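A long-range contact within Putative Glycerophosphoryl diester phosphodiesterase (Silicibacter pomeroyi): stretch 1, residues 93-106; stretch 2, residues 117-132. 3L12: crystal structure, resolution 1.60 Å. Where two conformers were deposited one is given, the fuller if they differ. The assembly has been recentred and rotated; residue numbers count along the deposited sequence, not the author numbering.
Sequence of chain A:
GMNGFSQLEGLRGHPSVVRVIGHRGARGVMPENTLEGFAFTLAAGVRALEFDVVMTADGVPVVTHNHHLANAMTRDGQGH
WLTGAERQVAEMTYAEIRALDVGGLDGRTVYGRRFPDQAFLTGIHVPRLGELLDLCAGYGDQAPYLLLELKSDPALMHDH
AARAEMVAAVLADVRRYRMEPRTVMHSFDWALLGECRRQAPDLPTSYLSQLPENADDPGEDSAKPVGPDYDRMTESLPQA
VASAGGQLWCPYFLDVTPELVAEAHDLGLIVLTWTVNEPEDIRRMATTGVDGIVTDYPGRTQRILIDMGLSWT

Stretch 1 93-106: TYAEIRALDVGGLD
Stretch 2 (117-132) DQAFLTGIHVPRLGEL

Stretch 1 opens with a helix from Y94, capped by T93 (E96 N to T93 OG1, 3.1 Å), then extends through L100 and D101 (phi/psi -113/122). Stretch 2 is mostly extended until R128, which precedes the helix beginning at L129. The chains run antiparallel: CA atoms pair D101 with H125 (5.3 Å), G103 with L121 (4.5 Å) and G104 with F120 (4.7 Å). Two backbone hydrogen bonds fix this register, V102 N to I124 O (2.9 Å, 171°) and L121 N to G103 O (2.9 Å).

G103 (-79/-3) lies so close that an ideal CB would stand 2.2 Å from L121 O; at G104 (-165/-177) it would fall 2.5 Å from F120 CD1. D101, chi1 t, clasps the turn at G123 (88/26): OD2 accepts from G123 N (2.7 Å, 172°) and OD1 from I124 N (3.2 Å).

Y94 (chi1 t, chi2 59°) donates from OH to V126 O at 2.6 Å, while R128 CG covers one ring face, 4.1 Å from the centroid. Water 1 links Y94 OH to E131 OE2. R98, all t through chi3, lays CG over the H125 ring, 4.0 Å from its centroid. V126 (t) fills the apolar centre: its CB meets I97 CG2 and its CG2 meets V102 CG1, both at 3.8 Å.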

ATOM      1  N   THR A  93     -22.466  20.523   7.571  1.00  8.93           N
ATOM      2  CA  THR A  93     -21.398  21.057   8.383  1.00  8.76           C
ATOM      3  C   THR A  93     -20.262  20.060   8.384  1.00 10.12           C
ATOM      4  O   THR A  93     -20.447  18.858   8.111  1.00  8.97           O
ATOM      5  CB  THR A  93     -21.812  21.321   9.827  1.00 10.78           C
ATOM      6  OG1 THR A  93     -22.100  20.085  10.490  1.00 11.21           O
ATOM      7  CG2 THR A  93     -23.038  22.293   9.900  1.00 11.71           C
ATOM      8  N   TYR A  94     -19.052  20.531   8.704  1.00  9.88           N
ATOM      9  CA  TYR A  94     -17.939  19.626   8.787  1.00 10.72           C
ATOM     10  C   TYR A  94     -18.214  18.552   9.867  1.00 12.78           C
ATOM     11  O   TYR A  94     -17.901  17.379   9.656  1.00 11.07           O
ATOM     12  CB  TYR A  94     -16.599  20.331   9.079  1.00 11.54           C
ATOM     13  CG  TYR A  94     -15.498  19.304   9.165  1.00 11.33           C
ATOM     14  CD1 TYR A  94     -15.212  18.476   8.097  1.00 13.91           C
ATOM     15  CD2 TYR A  94     -14.770  19.116  10.329  1.00 13.63           C
ATOM     16  CE1 TYR A  94     -14.240  17.467   8.166  1.00 12.79           C
ATOM     17  CE2 TYR A  94     -13.786  18.123  10.386  1.00 14.32           C
ATOM     18  CZ  TYR A  94     -13.549  17.290   9.296  1.00 14.14           C
ATOM     19  OH  TYR A  94     -12.564  16.325   9.351  1.00 17.37           O
ATOM     20  N   ALA A  95     -18.842  18.928  10.978  1.00 11.54           N
ATOM     21  CA  ALA A  95     -19.158  17.923  12.029  1.00 12.77           C
ATOM     22  C   ALA A  95     -20.070  16.792  11.513  1.00 12.99           C
ATOM     23  O   ALA A  95     -19.856  15.629  11.826  1.00 12.88           O
ATOM     24  CB  ALA A  95     -19.772  18.572  13.246  1.00 13.72           C
ATOM     25  N   GLU A  96     -21.047  17.143  10.700  1.00 12.18           N
ATOM     26  CA  GLU A  96     -21.941  16.154  10.102  1.00 12.84           C
ATOM     27  C   GLU A  96     -21.183  15.237   9.162  1.00 12.33           C
ATOM     28  O   GLU A  96     -21.477  14.031   9.078  1.00  9.96           O
ATOM     29  CB  GLU A  96     -23.085  16.857   9.387  1.00 13.99           C
ATOM     30  CG  GLU A  96     -23.984  17.538  10.389  1.00 16.77           C
ATOM     31  CD  GLU A  96     -24.812  18.705   9.832  1.00 19.87           C
ATOM     32  OE1 GLU A  96     -24.748  18.986   8.615  1.00 18.89           O
ATOM     33  OE2 GLU A  96     -25.563  19.333  10.661  1.00 20.24           O
ATOM     34  N   ILE A  97     -20.240  15.789   8.395  1.00 10.55           N
ATOM     35  CA  ILE A  97     -19.444  14.998   7.479  1.00 10.92           C
ATOM     36  C   ILE A  97     -18.539  14.057   8.238  1.00 11.44           C
ATOM     37  O   ILE A  97     -18.340  12.895   7.870  1.00 10.67           O
ATOM     38  CB  ILE A  97     -18.603  15.874   6.527  1.00 10.63           C
ATOM     39  CG1 ILE A  97     -19.554  16.554   5.518  1.00 11.79           C
ATOM     40  CG2 ILE A  97     -17.532  15.013   5.839  1.00 11.38           C
ATOM     41  CD1 ILE A  97     -18.890  17.721   4.768  1.00 12.83           C
ATOM     42  N   ARG A  98     -17.971  14.591   9.311  1.00 10.75           N
ATOM     43  CA  ARG A  98     -17.008  13.873  10.120  1.00 13.80           C
ATOM     44  C   ARG A  98     -17.625  12.654  10.814  1.00 11.49           C
ATOM     45  O   ARG A  98     -16.874  11.721  11.164  1.00 12.31           O
ATOM     46  CB  ARG A  98     -16.405  14.831  11.190  1.00 15.43           C
ATOM     47  CG  ARG A  98     -15.134  14.311  11.790  1.00 19.86           C
ATOM     48  CD  ARG A  98     -14.487  15.255  12.765  1.00 23.41           C
ATOM     49  NE  ARG A  98     -13.185  14.705  13.157  1.00 26.30           N
ATOM     50  N   ALA A  99     -18.955  12.640  10.977  1.00  9.86           N
ATOM     51  CA  ALA A  99     -19.659  11.507  11.574  1.00 12.24           C
ATOM     52  C   ALA A  99     -19.698  10.247  10.675  1.00 11.89           C
ATOM     53  O   ALA A  99     -20.083   9.142  11.144  1.00 11.83           O
ATOM     54  CB  ALA A  99     -21.067  11.882  11.934  1.00 13.48           C
ATOM     55  N   LEU A 100     -19.334  10.434   9.408  1.00  8.32           N
ATOM     56  CA  LEU A 100     -19.341   9.338   8.429  1.00  7.10           C
ATOM     57  C   LEU A 100     -18.013   8.650   8.245  1.00  7.51           C
ATOM     58  O   LEU A 100     -16.966   9.181   8.580  1.00  8.97           O
ATOM     59  CB  LEU A 100     -19.853   9.858   7.097  1.00  6.94           C
ATOM     60  CG  LEU A 100     -21.176  10.651   7.129  1.00  9.55           C
ATOM     61  CD1 LEU A 100     -21.461  11.293   5.762  1.00 10.89           C
ATOM     62  CD2 LEU A 100     -22.325   9.774   7.595  1.00  8.81           C
ATOM     63  N   ASP A 101     -18.076   7.464   7.662  1.00  7.12           N
ATOM     64  CA  ASP A 101     -16.851   6.668   7.469  1.00  7.37           C
ATOM     65  C   ASP A 101     -16.498   6.512   5.990  1.00  4.59           C
ATOM     66  O   ASP A 101     -17.280   5.963   5.205  1.00  6.92           O
ATOM     67  CB  ASP A 101     -17.056   5.307   8.110  1.00  8.03           C
ATOM     68  CG  ASP A 101     -15.759   4.558   8.418  1.00  9.12           C
ATOM     69  OD1 ASP A 101     -14.701   4.787   7.798  1.00  8.42           O
ATOM     70  OD2 ASP A 101     -15.788   3.700   9.354  1.00 11.50           O
ATOM     71  N   VAL A 102     -15.289   6.961   5.622  1.00  5.67           N
ATOM     72  CA  VAL A 102     -14.782   6.899   4.252  1.00  5.59           C
ATOM     73  C   VAL A 102     -13.532   5.987   4.182  1.00  7.35           C
ATOM     74  O   VAL A 102     -12.707   6.106   3.279  1.00  8.69           O
ATOM     75  CB  VAL A 102     -14.584   8.307   3.679  1.00  7.27           C
ATOM     76  CG1 VAL A 102     -15.890   9.051   3.687  1.00  6.91           C
ATOM     77  CG2 VAL A 102     -13.436   9.070   4.458  1.00  7.44           C
ATOM     78  N   GLY A 103     -13.441   5.026   5.093  1.00  7.97           N
ATOM     79  CA  GLY A 103     -12.263   4.142   5.134  1.00  7.46           C
ATOM     80  C   GLY A 103     -12.198   3.006   4.136  1.00  7.65           C
ATOM     81  O   GLY A 103     -11.196   2.297   4.097  1.00  8.24           O
ATOM     82  N   GLY A 104     -13.221   2.825   3.334  1.00  7.99           N
ATOM     83  CA  GLY A 104     -13.187   1.761   2.356  1.00  9.25           C
ATOM     84  C   GLY A 104     -14.254   1.959   1.346  1.00  8.05           C
ATOM     85  O   GLY A 104     -15.010   2.924   1.375  1.00  9.52           O
ATOM     86  N   LEU A 105     -14.292   0.970   0.468  1.00  6.00           N
ATOM     87  CA  LEU A 105     -15.245   0.958  -0.624  1.00  6.42           C
ATOM     88  C   LEU A 105     -16.187  -0.257  -0.499  1.00  6.09           C
ATOM     89  O   LEU A 105     -15.813  -1.311   0.017  1.00  7.03           O
ATOM     90  CB  LEU A 105     -14.530   0.813  -1.943  1.00  8.37           C
ATOM     91  CG  LEU A 105     -13.654   2.002  -2.358  1.00  8.65           C
ATOM     92  CD1 LEU A 105     -12.927   1.704  -3.723  1.00 10.62           C
ATOM     93  CD2 LEU A 105     -14.465   3.258  -2.407  1.00  9.28           C
ATOM     94  N   ASP A 106     -17.402  -0.075  -0.996  1.00  6.68           N
ATOM     95  CA  ASP A 106     -18.416  -1.130  -1.100  1.00  7.03           C
ATOM     96  C   ASP A 106     -18.106  -1.999  -2.311  1.00  6.79           C
ATOM     97  O   ASP A 106     -18.333  -1.616  -3.482  1.00  6.96           O
ATOM     98  CB  ASP A 106     -19.813  -0.491  -1.217  1.00  6.58           C
ATOM     99  CG  ASP A 106     -20.941  -1.499  -1.180  1.00  5.31           C
ATOM    100  OD1 ASP A 106     -20.712  -2.743  -1.340  1.00  5.81           O
ATOM    101  OD2 ASP A 106     -22.092  -1.021  -1.062  1.00  6.16           O
ATOM    102  N   ASP A 117      -8.517  -4.295  -4.710  1.00  7.36           N
ATOM    103  CA  ASP A 117      -7.393  -4.604  -3.876  1.00  8.54           C
ATOM    104  C   ASP A 117      -7.079  -3.551  -2.823  1.00  8.57           C
ATOM    105  O   ASP A 117      -6.176  -3.710  -1.987  1.00  8.71           O
ATOM    106  CB  ASP A 117      -6.165  -4.829  -4.752  1.00 10.05           C
ATOM    107  CG  ASP A 117      -6.261  -6.069  -5.625  1.00 12.30           C
ATOM    108  OD1 ASP A 117      -7.202  -6.908  -5.548  1.00 11.38           O
ATOM    109  OD2 ASP A 117      -5.292  -6.144  -6.423  1.00 17.53           O
ATOM    110  N   GLN A 118      -7.919  -2.533  -2.740  1.00  7.34           N
ATOM    111  CA  GLN A 118      -7.751  -1.449  -1.801  1.00  6.99           C
ATOM    112  C   GLN A 118      -8.049  -1.970  -0.403  1.00  9.50           C
ATOM    113  O   GLN A 118      -9.059  -2.635  -0.200  1.00 10.50           O
ATOM    114  CB  GLN A 118      -8.724  -0.319  -2.164  1.00  7.01           C
ATOM    115  CG  GLN A 118      -8.633   0.874  -1.223  1.00  7.32           C
ATOM    116  CD  GLN A 118      -9.770   1.849  -1.454  1.00  7.35           C
ATOM    117  OE1 GLN A 118     -10.706   1.835  -0.686  1.00 10.13           O
ATOM    118  NE2 GLN A 118      -9.637   2.779  -2.440  1.00  7.01           N
ATOM    119  N   ALA A 119      -7.193  -1.642   0.548  1.00  7.23           N
ATOM    120  CA  ALA A 119      -7.403  -1.979   1.933  1.00  8.02           C
ATOM    121  C   ALA A 119      -8.737  -1.453   2.430  1.00  8.86           C
ATOM    122  O   ALA A 119      -9.222  -0.435   1.960  1.00  9.07           O
ATOM    123  CB  ALA A 119      -6.281  -1.435   2.805  1.00  9.36           C
ATOM    124  N   PHE A 120      -9.304  -2.164   3.395  1.00  7.62           N
ATOM    125  CA  PHE A 120     -10.629  -1.811   3.902  1.00  7.76           C
ATOM    126  C   PHE A 120     -10.484  -1.426   5.340  1.00  8.02           C
ATOM    127  O   PHE A 120     -10.321  -2.310   6.207  1.00  8.87           O
ATOM    128  CB  PHE A 120     -11.638  -2.970   3.728  1.00  7.58           C
ATOM    129  CG  PHE A 120     -13.048  -2.547   4.046  1.00  7.87           C
ATOM    130  CD1 PHE A 120     -13.830  -2.010   3.040  1.00  7.99           C
ATOM    131  CD2 PHE A 120     -13.569  -2.670   5.320  1.00 10.58           C
ATOM    132  CE1 PHE A 120     -15.131  -1.572   3.314  1.00  8.91           C
ATOM    133  CE2 PHE A 120     -14.882  -2.234   5.605  1.00 10.32           C
ATOM    134  CZ  PHE A 120     -15.651  -1.698   4.581  1.00 10.05           C
ATOM    135  N   LEU A 121     -10.569  -0.111   5.584  0.70  6.83           N
ATOM    136  CA  LEU A 121     -10.379   0.484   6.880  0.70  6.81           C
ATOM    137  C   LEU A 121     -11.722   0.972   7.441  0.70  6.96           C
ATOM    138  O   LEU A 121     -12.576   1.367   6.683  0.70  8.10           O
ATOM    139  CB  LEU A 121      -9.380   1.679   6.805  0.70  7.82           C
ATOM    140  CG  LEU A 121      -7.954   1.443   6.290  0.70  7.42           C
ATOM    141  CD1 LEU A 121      -7.070   2.743   6.264  0.70  6.78           C
ATOM    142  CD2 LEU A 121      -7.304   0.329   7.154  0.70 10.55           C
ATOM    143  N   THR A 122     -11.795   1.027   8.772  1.00  7.73           N
ATOM    144  CA  THR A 122     -12.985   1.500   9.497  1.00  8.83           C
ATOM    145  C   THR A 122     -12.528   2.572  10.494  1.00 10.66           C
ATOM    146  O   THR A 122     -11.407   2.495  11.065  1.00  9.28           O
ATOM    147  CB  THR A 122     -13.704   0.315  10.142  1.00  9.72           C
ATOM    148  OG1 THR A 122     -14.183  -0.601   9.135  1.00  8.87           O
ATOM    149  CG2 THR A 122     -14.874   0.796  11.024  1.00  9.42           C
ATOM    150  N   GLY A 123     -13.367   3.584  10.638  1.00  8.78           N
ATOM    151  CA  GLY A 123     -13.115   4.686  11.555  1.00 10.21           C
ATOM    152  C   GLY A 123     -12.324   5.813  10.946  1.00 12.28           C
ATOM    153  O   GLY A 123     -11.665   6.567  11.660  1.00 14.06           O
ATOM    154  N   ILE A 124     -12.409   5.958   9.625  1.00  9.53           N
ATOM    155  CA  ILE A 124     -11.673   6.969   8.879  1.00 10.03           C
ATOM    156  C   ILE A 124     -12.598   8.064   8.430  1.00 11.67           C
ATOM    157  O   ILE A 124     -13.585   7.838   7.755  1.00 10.35           O
ATOM    158  CB  ILE A 124     -10.961   6.347   7.635  1.00 10.28           C
ATOM    159  CG1 ILE A 124     -10.173   5.047   7.977  1.00 11.85           C
ATOM    160  CG2 ILE A 124     -10.106   7.432   6.875  1.00 14.18           C
ATOM    161  CD1 ILE A 124      -9.160   5.210   9.112  1.00 12.58           C
ATOM    162  N   HIS A 125     -12.283   9.304   8.770  1.00 15.70           N
ATOM    163  CA  HIS A 125     -13.170  10.398   8.362  1.00 15.58           C
ATOM    164  C   HIS A 125     -12.482  11.281   7.358  1.00 12.37           C
ATOM    165  O   HIS A 125     -11.283  11.223   7.171  1.00 13.11           O
ATOM    166  CB  HIS A 125     -13.686  11.233   9.547  1.00 20.56           C
ATOM    167  CG  HIS A 125     -12.626  11.658  10.505  1.00 23.81           C
ATOM    168  ND1 HIS A 125     -12.028  12.907  10.462  1.00 28.47           N
ATOM    169  CD2 HIS A 125     -12.097  11.021  11.575  1.00 24.34           C
ATOM    170  CE1 HIS A 125     -11.166  13.005  11.464  1.00 27.69           C
ATOM    171  NE2 HIS A 125     -11.190  11.876  12.151  1.00 27.50           N
ATOM    172  N   VAL A 126     -13.312  12.021   6.639  1.00 10.45           N
ATOM    173  CA  VAL A 126     -12.886  12.995   5.655  1.00  9.64           C
ATOM    174  C   VAL A 126     -12.030  14.047   6.369  1.00  9.62           C
ATOM    175  O   VAL A 126     -12.460  14.671   7.346  1.00 10.12           O
ATOM    176  CB  VAL A 126     -14.115  13.683   5.009  1.00  9.69           C
ATOM    177  CG1 VAL A 126     -13.678  14.899   4.128  1.00  7.99           C
ATOM    178  CG2 VAL A 126     -14.943  12.720   4.197  1.00 10.74           C
ATOM    179  N   PRO A 127     -10.800  14.225   5.876  1.00  9.38           N
ATOM    180  CA  PRO A 127      -9.959  15.173   6.599  1.00  9.91           C
ATOM    181  C   PRO A 127     -10.127  16.609   6.108  1.00  8.99           C
ATOM    182  O   PRO A 127     -10.544  16.854   4.970  1.00  8.25           O
ATOM    183  CB  PRO A 127      -8.540  14.686   6.261  1.00 11.29           C
ATOM    184  CG  PRO A 127      -8.669  14.009   4.927  1.00 11.72           C
ATOM    185  CD  PRO A 127     -10.057  13.424   4.875  1.00  9.66           C
ATOM    186  N   ARG A 128      -9.841  17.549   7.000  0.50  9.67           N
ATOM    187  CA  ARG A 128      -9.757  18.954   6.638  0.50 10.06           C
ATOM    188  C   ARG A 128      -8.532  19.161   5.752  0.50  9.32           C
ATOM    189  O   ARG A 128      -7.529  18.466   5.898  0.50  8.95           O
ATOM    190  CB  ARG A 128      -9.578  19.806   7.897  0.50 11.83           C
ATOM    191  CG  ARG A 128     -10.759  19.838   8.842  0.50 13.46           C
ATOM    192  CD  ARG A 128     -10.580  20.892   9.945  0.50 14.85           C
ATOM    193  NE  ARG A 128      -9.629  20.482  10.989  0.50 16.08           N
ATOM    194  CZ  ARG A 128      -8.363  20.901  11.128  0.50 17.77           C
ATOM    195  NH1 ARG A 128      -7.785  21.792  10.308  0.50 16.41           N
ATOM    196  NH2 ARG A 128      -7.654  20.404  12.139  0.50 18.99           N
ATOM    197  N   LEU A 129      -8.582  20.132   4.854  1.00  8.77           N
ATOM    198  CA  LEU A 129      -7.390  20.475   4.055  1.00  8.03           C
ATOM    199  C   LEU A 129      -6.220  20.807   4.972  1.00  8.64           C
ATOM    200  O   LEU A 129      -5.102  20.365   4.725  1.00  9.30           O
ATOM    201  CB  LEU A 129      -7.687  21.659   3.150  1.00  8.58           C
ATOM    202  CG  LEU A 129      -6.460  22.213   2.456  1.00  7.38           C
ATOM    203  CD1 LEU A 129      -5.791  21.161   1.578  1.00  9.13           C
ATOM    204  CD2 LEU A 129      -6.880  23.425   1.700  1.00  7.93           C
ATOM    205  N   GLY A 130      -6.511  21.536   6.049  1.00  9.18           N
ATOM    206  CA  GLY A 130      -5.488  21.922   7.034  1.00 10.41           C
ATOM    207  C   GLY A 130      -4.756  20.733   7.616  1.00 10.58           C
ATOM    208  O   GLY A 130      -3.547  20.780   7.831  1.00 11.37           O
ATOM    209  N   GLU A 131      -5.498  19.655   7.857  1.00 11.96           N
ATOM    210  CA  GLU A 131      -4.915  18.430   8.389  1.00 11.57           C
ATOM    211  C   GLU A 131      -3.976  17.786   7.414  1.00 10.35           C
ATOM    212  O   GLU A 131      -2.945  17.271   7.800  1.00 12.38           O
ATOM    213  CB  GLU A 131      -6.005  17.432   8.801  1.00 11.85           C
ATOM    214  CG  GLU A 131      -6.769  17.920   9.998  1.00 13.88           C
ATOM    215  CD  GLU A 131      -8.025  17.152  10.323  1.00 17.78           C
ATOM    216  OE1 GLU A 131      -8.672  16.556   9.440  1.00 15.28           O
ATOM    217  OE2 GLU A 131      -8.412  17.191  11.529  1.00 20.87           O
ATOM    218  N   LEU A 132      -4.355  17.752   6.150  1.00 10.52           N
ATOM    219  CA  LEU A 132      -3.475  17.221   5.145  1.00  8.73           C
ATOM    220  C   LEU A 132      -2.230  18.094   5.021  1.00 10.80           C
ATOM    221  O   LEU A 132      -1.114  17.590   4.896  1.00 12.33           O
ATOM    222  CB  LEU A 132      -4.208  17.085   3.818  1.00  9.62           C
ATOM    223  CG  LEU A 132      -3.294  16.692   2.670  1.00 10.36           C
ATOM    224  CD1 LEU A 132      -2.586  15.294   2.898  1.00 11.52           C
ATOM    225  CD2 LEU A 132      -4.088  16.703   1.404  1.00 10.30           C
TER
HETATM  226  O   HOH W   1     -11.037  16.225  11.473  1.00 33.48           O
HETATM  227  O   HOH W   2     -16.129  11.450   7.353  1.00 13.33           O
HETATM  228  O   HOH W   3     -11.612  -0.563   0.170  1.00  8.03           O